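Local coordinates for protein catalase (Bacillus pumilus, PDB 4QOL) that catalyses the breakdown of hydrogen peroxide into water and oxygen at a buried heme and shows peroxidase-like reactivity toward phenolic substrates, at residues 67-73 and 293-297; 91-95 and 297-301; 193-197 and 218-224. All blocks are in the same frame, centred on the assembly; numbering follows the deposited sequence.

Contact 1. Residues 67-73 and 293-297; sequences FEVENSM and QKVGR. With NA (sodium ion), chain I.
Glu68 and Arg297 face each other as an antiparallel hydrogen-bonded pair in the curled antiparallel sheet of the catalase fold, Glu68 N meeting Arg297 O at 2.8 Å and 173°. One step on, Val295 and Gly296 form a classic beta bulge opposite Leu261. Glycine suits this site: a beta carbon would collide with Glu68 O and the Phe67 ring. With CG anti to the backbone N (chi1 179°), the ring is carried alongside Gly296 and Arg297, and its edge meets Val295 CG1, 4.1 Å from Phe67 CZ. Met73, bent at its second and third torsions, comes across the same valine with CG 4.0 Å from Val295 CG1. The polar side chains use another side of the strand. Glu70 and Lys294, both extended, cross obliquely, and Lys294 NZ makes a salt bridge with Glu70 OE2 (2.8 Å), on the syn lone pair of that oxygen. An alanine in place of Lys294 would probably leave the Glu70 carboxylate without its charged mate and free to swing into solvent. Val295 O takes both Glu70 N and Asn71 N, which ends the regular pairing, while Arg297 turns its guanidinium to Asp260. Asn71 ND2 reaches Lys294 O at 3.0 Å, well above the carbonyl plane. Next along the loop, Ser72 OG binds the sodium ion at 2.2 Å, beside four waters and Glu85.

Contact 2. Residues 91-95 and 297-301; sequences VFVRF and RMTLN. With HEM (protoporphyrin IX containing Fe), chain E.
Met298 reaches from strand 293-302 toward Val91 and Val93 of strand 88-96, and the meeting is made wholly of apolar side chains. The two segments cross at 77° with their axes 8.6 Å apart. They are not neighbours in the sheet; both border strand 60-69, so their inward side chains meet across the interior of the curled catalase barrel. The methionine begins at CB, which packs on the indole of Trp218. CG follows, carried straight out from the strand because it lies opposite the backbone N (chi1 175°), and Met298 CG comes within 4.0 Å of Val91 CG2. The sulfur touches both valines from one side, with Met298 SD 3.7 Å from Val93 CG2 and slightly farther from Val91 CG2. Here the chain turns (chi3 75°), and Met298 CE ends 4.0 Å from Val93 CG2. A flexible, unbranched chain can lay its sulfur and methyl against two stiff beta-branched neighbours. Leu300 forks over the neighbouring ground: its CD2 rests 3.7 Å from Val93 CG2, while Leu300 CD1 meets the edge of the aromatic ring, 3.7 Å from Phe95 CE2. Val93 CG1 in turn lies over one face of that ring, offset toward the rim, so Phe95 is gripped from two directions. The alternation of the strand sends Arg94 the other way, where Arg94 NH1 donates to heme propionate O1D at 3.0 Å and also to His57 O; Arg54, Arg347 and Gln344 also bond the heme. Strand 88-96 is thus two-sided: with no polar side chain in its inner contact, dispersion and close fit hold the crossing, while the other face carries the arginine that bonds the heme carboxylate.

Contact 3. Residues 193-197 and 218-224; sequences EMRGS and WRPSEGI
Gly196 and Trp218 exchange two backbone hydrogen bonds as an antiparallel hydrogen-bonded pair, joining the short strand 196-197 to strand 211-220 at the edge of the catalase sheet. Gly196 N gives to Trp218 O at 3.0 Å, and Trp218 N returns a nearly straight bond to Gly196 O (2.8 Å, 176°), arriving well above the plane of that carbonyl. The indole lies so close that a beta carbon on Gly196 would strike Trp218 CD1, and the backbone of Gly196 meets the ring at its edge instead. Beyond the pair the chains separate around Pro220, whose CG sits 3.4 Å from Met194 O. This carbonyl receives the indole NH of Trp259, a bond the proline cannot supply because it has no N-H. A type I turn from Pro220 to Gly223 then reverses the second chain. Gly223 N closes it onto Pro220 O at 3.1 Å, and the positive phi of Gly223 (82°) suits a residue without a side chain. One water donates both to Glu193 OE2 and to Glu222 O, the latter at 2.7 Å, tying carboxylate to turn. Glu193 OE2 also pairs with Arg225 and OE1 with Asn190, so both oxygens have partners. Ile224 packs its CD1 3.7 Å above the plane of the Arg195 guanidinium, over its centre, while NE forms a salt bridge with Glu185. An apolar methyl thus takes a guanidinium face that offers no hydrogen bond, the NE donor is spent on the carboxylate of Glu185, and the multiple partners of Glu193 would be expected to favour its ionised form.

All three contacts belong to one curled antiparallel sheet but differ with depth. Contact 2 is core, every touching residue buried, whereas contacts 1 and 3 are only partly buried and mix backbone bonds with charged side chains nearer the surface. Contacts 1 and 2 share strand 293-302 and meet at Arg297: in contact 1 that strand pairs with its neighbour 60-69, in contact 2 it crosses the interior to 88-96. Contact 3 joins that same core through Met194, which touches the Phe95 ring. Their bound groups differ too: contact 1 holds sodium at its outer loop, and in contact 2 Arg94 meets the heme on the face of strand 88-96 turned away from 293-302.

Contact 1. Residues 67-73 and 293-297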
loop_
_atom_site.group_PDB
_atom_site.type_symbol
_atom_site.label_atom_id
_atom_site.label_comp_id
_atom_site.label_asym_id
_atom_site.label_seq_id
_atom_site.Cartn_x
_atom_site.Cartn_y
_atom_site.Cartn_z
ATOM N N PHE A 67 -33.774 -0.802 12.356
ATOM C CA PHE A 67 -34.555 0.394 12.465
ATOM C C PHE A 67 -35.989 0.200 11.949
ATOM O O PHE A 67 -36.176 -0.328 10.895
ATOM C CB PHE A 67 -33.913 1.538 11.656
ATOM C CG PHE A 67 -34.722 2.806 11.722
ATOM C CD1 PHE A 67 -34.602 3.647 12.814
ATOM C CD2 PHE A 67 -35.555 3.176 10.682
ATOM C CE1 PHE A 67 -35.325 4.804 12.913
ATOM C CE2 PHE A 67 -36.285 4.353 10.774
ATOM C CZ PHE A 67 -36.192 5.144 11.897
ATOM N N GLU A 68 -36.962 0.578 12.763
ATOM C CA GLU A 68 -38.383 0.481 12.395
ATOM C C GLU A 68 -39.054 1.836 12.390
ATOM O O GLU A 68 -39.041 2.538 13.388
ATOM C CB GLU A 68 -39.132 -0.445 13.379
ATOM C CG GLU A 68 -40.585 -0.673 12.960
ATOM C CD GLU A 68 -41.245 -1.785 13.729
ATOM O OE1 GLU A 68 -40.542 -2.566 14.395
ATOM O OE2 GLU A 68 -42.473 -1.873 13.674
ATOM N N VAL A 69 -39.742 2.131 11.300
ATOM C CA VAL A 69 -40.484 3.349 11.153
ATOM C C VAL A 69 -41.755 3.268 11.992
ATOM O O VAL A 69 -42.527 2.280 11.890
ATOM C CB VAL A 69 -40.881 3.608 9.690
ATOM C CG1 VAL A 69 -41.778 4.845 9.532
ATOM C CG2 VAL A 69 -39.608 3.765 8.843
ATOM N N GLU A 70 -41.952 4.310 12.782
ATOM C CA GLU A 70 -43.247 4.516 13.472
ATOM C C GLU A 70 -44.175 5.467 12.704
ATOM O O GLU A 70 -45.359 5.213 12.563
ATOM C CB GLU A 70 -43.031 5.044 14.894
ATOM C CG GLU A 70 -44.368 5.153 15.636
ATOM C CD GLU A 70 -44.266 5.530 17.086
ATOM O OE1 GLU A 70 -45.320 5.953 17.650
ATOM O OE2 GLU A 70 -43.186 5.404 17.667
ATOM N N ASN A 71 -43.633 6.572 12.208
ATOM C CA ASN A 71 -44.404 7.535 11.430
ATOM C C ASN A 71 -43.772 7.703 10.063
ATOM O O ASN A 71 -42.617 8.116 9.955
ATOM C CB ASN A 71 -44.448 8.867 12.147
ATOM C CG ASN A 71 -45.154 8.769 13.484
ATOM O OD1 ASN A 71 -46.273 8.253 13.534
ATOM N ND2 ASN A 71 -44.499 9.144 14.551
ATOM N N SER A 72 -44.526 7.418 9.012
ATOM C CA SER A 72 -43.986 7.555 7.677
ATOM C C SER A 72 -43.698 9.027 7.359
ATOM O O SER A 72 -44.345 9.956 7.900
ATOM C CB SER A 72 -44.876 6.869 6.656
ATOM O OG SER A 72 -45.999 7.633 6.517
ATOM N N MET A 73 -42.642 9.242 6.587
ATOM C CA MET A 73 -42.127 10.596 6.404
ATOM C C MET A 73 -42.329 11.049 4.985
ATOM O O MET A 73 -41.722 12.004 4.539
ATOM C CB MET A 73 -40.622 10.637 6.810
ATOM C CG MET A 73 -40.374 10.570 8.296
ATOM S SD MET A 73 -40.920 12.083 9.123
ATOM C CE MET A 73 -42.036 11.329 10.292
ATOM N N GLN A 293 -40.078 15.659 16.091
ATOM C CA GLN A 293 -41.117 14.848 15.474
ATOM C C GLN A 293 -40.599 13.422 15.425
ATOM O O GLN A 293 -39.546 13.192 14.840
ATOM C CB GLN A 293 -41.415 15.345 14.059
ATOM C CG GLN A 293 -41.859 16.789 14.026
ATOM C CD GLN A 293 -42.450 17.157 12.720
ATOM O OE1 GLN A 293 -43.293 16.421 12.182
ATOM N NE2 GLN A 293 -42.025 18.286 12.174
ATOM N N LYS A 294 -41.342 12.466 16.007
ATOM C CA LYS A 294 -40.869 11.102 16.109
ATOM C C LYS A 294 -40.915 10.396 14.756
ATOM O O LYS A 294 -41.906 10.518 14.030
ATOM C CB LYS A 294 -41.660 10.307 17.140
ATOM C CG LYS A 294 -40.956 9.001 17.533
ATOM C CD LYS A 294 -41.765 8.328 18.623
ATOM C CE LYS A 294 -40.996 7.159 19.192
ATOM N NZ LYS A 294 -41.889 6.347 20.011
ATOM N N VAL A 295 -39.806 9.699 14.411
ATOM C CA VAL A 295 -39.727 8.932 13.173
ATOM C C VAL A 295 -39.834 7.445 13.403
ATOM O O VAL A 295 -40.620 6.743 12.734
ATOM C CB VAL A 295 -38.488 9.274 12.359
ATOM C CG1 VAL A 295 -38.454 8.443 11.074
ATOM C CG2 VAL A 295 -38.429 10.765 12.126
ATOM N N GLY A 296 -39.047 6.936 14.329
ATOM C CA GLY A 296 -38.984 5.528 14.551
ATOM C C GLY A 296 -37.945 5.155 15.556
ATOM O O GLY A 296 -37.508 6.007 16.356
ATOM N N ARG A 297 -37.667 3.868 15.604
ATOM C CA ARG A 297 -36.809 3.359 16.655
ATOM C C ARG A 297 -35.792 2.360 16.129
ATOM O O ARG A 297 -36.100 1.516 15.289
ATOM C CB ARG A 297 -37.625 2.639 17.762
ATOM C CG ARG A 297 -36.796 2.105 18.938
ATOM C CD ARG A 297 -37.796 1.450 19.884
ATOM N NE ARG A 297 -37.367 1.088 21.223
ATOM C CZ ARG A 297 -37.437 1.839 22.323
ATOM N NH1 ARG A 297 -37.781 3.118 22.296
ATOM N NH2 ARG A 297 -37.040 1.305 23.470
HETATM NA NA NA I . -47.995 7.862 7.532
HETATM O O HOH W 1 -47.139 9.390 8.930
HETATM O O HOH W 2 -49.510 7.750 8.919
HETATM O O HOH W 3 -48.727 6.541 6.404
HETATM O O HOH W 4 -48.784 9.200 6.284
#

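Contact 2. Residues 91-95 and 297-301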
loop_
_atom_site.group_PDB
_atom_site.type_symbol
_atom_site.label_atom_id
_atom_site.label_comp_id
_atom_site.label_asym_id
_atom_site.label_seq_id
_atom_site.Cartn_x
_atom_site.Cartn_y
_atom_site.Cartn_z
ATOM N N VAL A 91 -29.437 -2.291 10.208
ATOM C CA VAL A 91 -28.385 -1.297 10.427
ATOM C C VAL A 91 -27.123 -1.972 10.956
ATOM O O VAL A 91 -27.167 -3.048 11.529
ATOM C CB VAL A 91 -28.754 -0.142 11.406
ATOM C CG1 VAL A 91 -29.916 0.693 10.870
ATOM C CG2 VAL A 91 -29.118 -0.633 12.809
ATOM N N PHE A 92 -26.012 -1.321 10.679
ATOM C CA PHE A 92 -24.782 -1.457 11.428
ATOM C C PHE A 92 -24.394 -0.139 12.023
ATOM O O PHE A 92 -24.423 0.871 11.318
ATOM C CB PHE A 92 -23.625 -2.005 10.537
ATOM C CG PHE A 92 -22.341 -2.195 11.298
ATOM C CD1 PHE A 92 -22.212 -3.238 12.184
ATOM C CD2 PHE A 92 -21.304 -1.308 11.132
ATOM C CE1 PHE A 92 -21.031 -3.377 12.962
ATOM C CE2 PHE A 92 -20.133 -1.457 11.883
ATOM C CZ PHE A 92 -19.985 -2.492 12.746
ATOM N N VAL A 93 -23.892 -0.165 13.275
ATOM C CA VAL A 93 -23.603 1.055 14.040
ATOM C C VAL A 93 -22.248 0.937 14.667
ATOM O O VAL A 93 -21.921 -0.098 15.224
ATOM C CB VAL A 93 -24.669 1.316 15.177
ATOM C CG1 VAL A 93 -24.232 2.487 16.052
ATOM C CG2 VAL A 93 -26.067 1.483 14.544
ATOM N N ARG A 94 -21.434 1.966 14.507
ATOM C CA ARG A 94 -20.170 2.042 15.254
ATOM C C ARG A 94 -20.160 3.303 16.156
ATOM O O ARG A 94 -20.475 4.403 15.697
ATOM C CB ARG A 94 -18.957 2.070 14.338
ATOM C CG ARG A 94 -17.622 2.005 15.070
ATOM C CD ARG A 94 -16.462 1.746 14.084
ATOM N NE ARG A 94 -15.138 1.764 14.721
ATOM C CZ ARG A 94 -14.453 2.858 15.054
ATOM N NH1 ARG A 94 -14.933 4.045 14.910
ATOM N NH2 ARG A 94 -13.230 2.716 15.576
ATOM N N PHE A 95 -19.812 3.082 17.425
ATOM C CA PHE A 95 -19.633 4.144 18.444
ATOM C C PHE A 95 -18.190 4.307 18.638
ATOM O O PHE A 95 -17.424 3.306 18.490
ATOM C CB PHE A 95 -20.318 3.767 19.760
ATOM C CG PHE A 95 -21.829 3.563 19.633
ATOM C CD1 PHE A 95 -22.708 4.605 19.433
ATOM C CD2 PHE A 95 -22.348 2.271 19.737
ATOM C CE1 PHE A 95 -24.080 4.376 19.385
ATOM C CE2 PHE A 95 -23.716 2.037 19.676
ATOM C CZ PHE A 95 -24.571 3.070 19.486
ATOM N N ARG A 297 -37.667 3.868 15.604
ATOM C CA ARG A 297 -36.809 3.359 16.655
ATOM C C ARG A 297 -35.792 2.360 16.129
ATOM O O ARG A 297 -36.100 1.516 15.289
ATOM C CB ARG A 297 -37.625 2.639 17.762
ATOM C CG ARG A 297 -36.796 2.105 18.938
ATOM C CD ARG A 297 -37.796 1.450 19.884
ATOM N NE ARG A 297 -37.367 1.088 21.223
ATOM C CZ ARG A 297 -37.437 1.839 22.323
ATOM N NH1 ARG A 297 -37.781 3.118 22.296
ATOM N NH2 ARG A 297 -37.040 1.305 23.470
ATOM N N MET A 298 -34.559 2.544 16.592
ATOM C CA MET A 298 -33.442 1.648 16.256
ATOM C C MET A 298 -33.039 0.810 17.490
ATOM O O MET A 298 -32.802 1.338 18.585
ATOM C CB MET A 298 -32.217 2.456 15.795
ATOM C CG MET A 298 -30.979 1.581 15.560
ATOM S SD MET A 298 -29.634 2.565 14.841
ATOM C CE MET A 298 -29.066 3.510 16.252
ATOM N N THR A 299 -32.979 -0.492 17.304
ATOM C CA THR A 299 -32.614 -1.429 18.349
ATOM C C THR A 299 -31.377 -2.159 17.884
ATOM O O THR A 299 -31.357 -2.730 16.783
ATOM C CB THR A 299 -33.741 -2.443 18.611
ATOM O OG1 THR A 299 -34.921 -1.697 18.917
ATOM C CG2 THR A 299 -33.420 -3.356 19.726
ATOM N N LEU A 300 -30.370 -2.182 18.733
ATOM C CA LEU A 300 -29.161 -2.954 18.444
ATOM C C LEU A 300 -29.177 -4.296 19.163
ATOM O O LEU A 300 -29.223 -4.332 20.413
ATOM C CB LEU A 300 -27.925 -2.153 18.852
ATOM C CG LEU A 300 -27.819 -0.782 18.166
ATOM C CD1 LEU A 300 -26.517 -0.126 18.581
ATOM C CD2 LEU A 300 -27.941 -0.902 16.653
ATOM N N ASN A 301 -29.116 -5.376 18.377
ATOM C CA ASN A 301 -29.430 -6.707 18.914
ATOM C C ASN A 301 -28.435 -7.831 18.543
ATOM O O ASN A 301 -28.686 -8.992 18.829
ATOM C CB ASN A 301 -30.841 -7.107 18.518
ATOM C CG ASN A 301 -31.026 -7.240 17.014
ATOM O OD1 ASN A 301 -30.073 -7.215 16.255
ATOM N ND2 ASN A 301 -32.271 -7.370 16.583
HETATM C CHA HEM E . -14.462 9.405 11.349
HETATM C CHB HEM E . -13.089 13.310 8.820
HETATM C CHC HEM E . -16.495 15.992 11.271
HETATM C CHD HEM E . -18.204 11.869 13.160
HETATM C C1A HEM E . -13.779 10.246 10.485
HETATM C C2A HEM E . -12.667 9.871 9.664
HETATM C C3A HEM E . -12.287 10.968 8.954
HETATM C C4A HEM E . -13.155 12.012 9.325
HETATM C CMA HEM E . -11.250 11.161 7.886
HETATM C CAA HEM E . -12.097 8.491 9.595
HETATM C CBA HEM E . -13.149 7.638 8.855
HETATM C CGA HEM E . -12.647 6.278 8.544
HETATM O O1A HEM E . -13.476 5.418 8.181
HETATM O O2A HEM E . -11.421 6.020 8.538
HETATM C C1B HEM E . -13.914 14.355 9.324
HETATM C C2B HEM E . -13.803 15.700 8.851
HETATM C C3B HEM E . -14.720 16.462 9.528
HETATM C C4B HEM E . -15.467 15.553 10.410
HETATM C CMB HEM E . -12.835 16.157 7.790
HETATM C CAB HEM E . -15.032 17.886 9.393
HETATM C CBB HEM E . -14.589 18.551 8.323
HETATM C C1C HEM E . -17.265 15.084 11.999
HETATM C C2C HEM E . -18.501 15.385 12.525
HETATM C C3C HEM E . -18.967 14.232 13.078
HETATM C C4C HEM E . -18.049 13.186 12.821
HETATM C CMC HEM E . -19.105 16.772 12.550
HETATM C CAC HEM E . -20.261 14.047 13.643
HETATM C CBC HEM E . -21.231 14.836 13.212
HETATM C C1D HEM E . -17.275 10.885 12.787
HETATM C C2D HEM E . -17.418 9.500 13.236
HETATM C C3D HEM E . -16.377 8.801 12.773
HETATM C C4D HEM E . -15.596 9.774 12.017
HETATM C CMD HEM E . -18.557 9.034 14.094
HETATM C CAD HEM E . -16.087 7.332 12.953
HETATM C CBD HEM E . -16.951 6.592 11.907
HETATM C CGD HEM E . -16.657 5.140 12.148
HETATM O O1D HEM E . -17.276 4.590 13.051
HETATM O O2D HEM E . -15.813 4.508 11.458
HETATM N NA HEM E . -14.103 11.585 10.247
HETATM N NB HEM E . -14.908 14.344 10.231
HETATM N NC HEM E . -17.024 13.733 12.112
HETATM N ND HEM E . -16.175 11.021 12.055
HETATM FE FE HEM E . -15.570 12.620 11.183
#

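Contact 3. Residues 193-197 and 218-224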
loop_
_atom_site.group_PDB
_atom_site.type_symbol
_atom_site.label_atom_id
_atom_site.label_comp_id
_atom_site.label_asym_id
_atom_site.label_seq_id
_atom_site.Cartn_x
_atom_site.Cartn_y
_atom_site.Cartn_z
ATOM N N GLU A 193 -26.060 4.832 27.074
ATOM C CA GLU A 193 -26.761 5.893 27.848
ATOM C C GLU A 193 -26.301 7.263 27.370
ATOM O O GLU A 193 -25.718 8.069 28.109
ATOM C CB GLU A 193 -26.471 5.688 29.347
ATOM C CG GLU A 193 -27.043 4.388 29.906
ATOM C CD GLU A 193 -26.713 4.180 31.377
ATOM O OE1 GLU A 193 -25.844 3.330 31.710
ATOM O OE2 GLU A 193 -27.330 4.858 32.204
ATOM N N MET A 194 -26.497 7.493 26.069
ATOM C CA MET A 194 -25.829 8.551 25.341
ATOM C C MET A 194 -26.746 9.069 24.246
ATOM O O MET A 194 -27.476 8.286 23.639
ATOM C CB MET A 194 -24.579 7.941 24.692
ATOM C CG MET A 194 -23.701 8.886 23.976
ATOM S SD MET A 194 -22.203 8.074 23.306
ATOM C CE MET A 194 -22.796 7.284 21.812
ATOM N N ARG A 195 -26.690 10.380 24.038
ATOM C CA ARG A 195 -27.392 11.081 22.976
ATOM C C ARG A 195 -26.781 10.750 21.610
ATOM O O ARG A 195 -25.634 10.292 21.546
ATOM C CB ARG A 195 -27.198 12.569 23.234
ATOM C CG ARG A 195 -28.039 13.515 22.460
ATOM C CD ARG A 195 -27.600 14.949 22.712
ATOM N NE ARG A 195 -27.492 15.302 24.140
ATOM C CZ ARG A 195 -28.421 15.934 24.863
ATOM N NH1 ARG A 195 -29.554 16.331 24.325
ATOM N NH2 ARG A 195 -28.200 16.197 26.150
ATOM N N GLY A 196 -27.589 10.922 20.537
ATOM C CA GLY A 196 -27.044 10.941 19.194
ATOM C C GLY A 196 -27.586 12.105 18.403
ATOM O O GLY A 196 -28.695 12.569 18.668
ATOM N N SER A 197 -26.769 12.639 17.466
ATOM C CA SER A 197 -27.118 13.822 16.723
ATOM C C SER A 197 -26.613 13.693 15.274
ATOM O O SER A 197 -25.498 13.294 15.081
ATOM C CB SER A 197 -26.471 15.043 17.358
ATOM O OG SER A 197 -26.826 15.154 18.736
ATOM N N TRP A 218 -31.108 11.353 18.091
ATOM C CA TRP A 218 -31.330 10.032 18.647
ATOM C C TRP A 218 -31.475 10.162 20.188
ATOM O O TRP A 218 -30.579 10.705 20.858
ATOM C CB TRP A 218 -30.120 9.131 18.375
ATOM C CG TRP A 218 -29.837 8.757 16.951
ATOM C CD1 TRP A 218 -28.772 9.204 16.160
ATOM C CD2 TRP A 218 -30.545 7.795 16.145
ATOM N NE1 TRP A 218 -28.802 8.577 14.926
ATOM C CE2 TRP A 218 -29.856 7.693 14.904
ATOM C CE3 TRP A 218 -31.650 6.952 16.370
ATOM C CZ2 TRP A 218 -30.252 6.801 13.898
ATOM C CZ3 TRP A 218 -32.076 6.098 15.325
ATOM C CH2 TRP A 218 -31.368 6.035 14.114
ATOM N N ARG A 219 -32.572 9.645 20.723
ATOM C CA ARG A 219 -32.848 9.637 22.174
ATOM C C ARG A 219 -32.775 8.214 22.767
ATOM O O ARG A 219 -33.540 7.312 22.362
ATOM C CB ARG A 219 -34.235 10.217 22.453
ATOM C CG ARG A 219 -34.099 11.696 22.561
ATOM C CD ARG A 219 -35.414 12.460 22.407
ATOM N NE ARG A 219 -36.505 12.019 23.244
ATOM C CZ ARG A 219 -37.715 12.596 23.222
ATOM N NH1 ARG A 219 -37.958 13.647 22.424
ATOM N NH2 ARG A 219 -38.671 12.155 24.039
ATOM N N PRO A 220 -31.827 7.993 23.665
ATOM C CA PRO A 220 -31.615 6.671 24.196
ATOM C C PRO A 220 -32.735 6.154 25.052
ATOM O O PRO A 220 -33.162 6.824 25.983
ATOM C CB PRO A 220 -30.368 6.846 25.045
ATOM C CG PRO A 220 -30.367 8.291 25.434
ATOM C CD PRO A 220 -30.937 9.002 24.289
ATOM N N SER A 221 -33.156 4.937 24.780
ATOM C CA SER A 221 -34.128 4.271 25.640
ATOM C C SER A 221 -33.562 4.082 27.021
ATOM O O SER A 221 -34.311 4.077 28.003
ATOM C CB SER A 221 -34.501 2.905 25.074
ATOM O OG SER A 221 -33.382 2.026 25.040
ATOM N N GLU A 222 -32.232 3.980 27.136
ATOM C CA GLU A 222 -31.562 3.820 28.432
ATOM C C GLU A 222 -31.307 5.153 29.197
ATOM O O GLU A 222 -30.792 5.104 30.309
ATOM C CB GLU A 222 -30.239 3.052 28.275
ATOM C CG GLU A 222 -30.386 1.654 27.676
ATOM C CD GLU A 222 -31.103 0.667 28.567
ATOM O OE1 GLU A 222 -31.157 0.881 29.779
ATOM O OE2 GLU A 222 -31.632 -0.327 28.051
ATOM N N GLY A 223 -31.711 6.289 28.634
ATOM C CA GLY A 223 -31.525 7.602 29.248
ATOM C C GLY A 223 -30.152 8.097 28.970
ATOM O O GLY A 223 -29.276 7.288 28.661
ATOM N N ILE A 224 -29.927 9.402 29.118
ATOM C CA ILE A 224 -28.606 9.977 29.054
ATOM C C ILE A 224 -27.938 9.944 30.428
ATOM O O ILE A 224 -28.511 10.438 31.408
ATOM C CB ILE A 224 -28.679 11.428 28.546
ATOM C CG1 ILE A 224 -29.107 11.419 27.085
ATOM C CG2 ILE A 224 -27.345 12.173 28.770
ATOM C CD1 ILE A 224 -29.600 12.740 26.546
HETATM O O HOH W 5 -29.302 6.463 32.050
#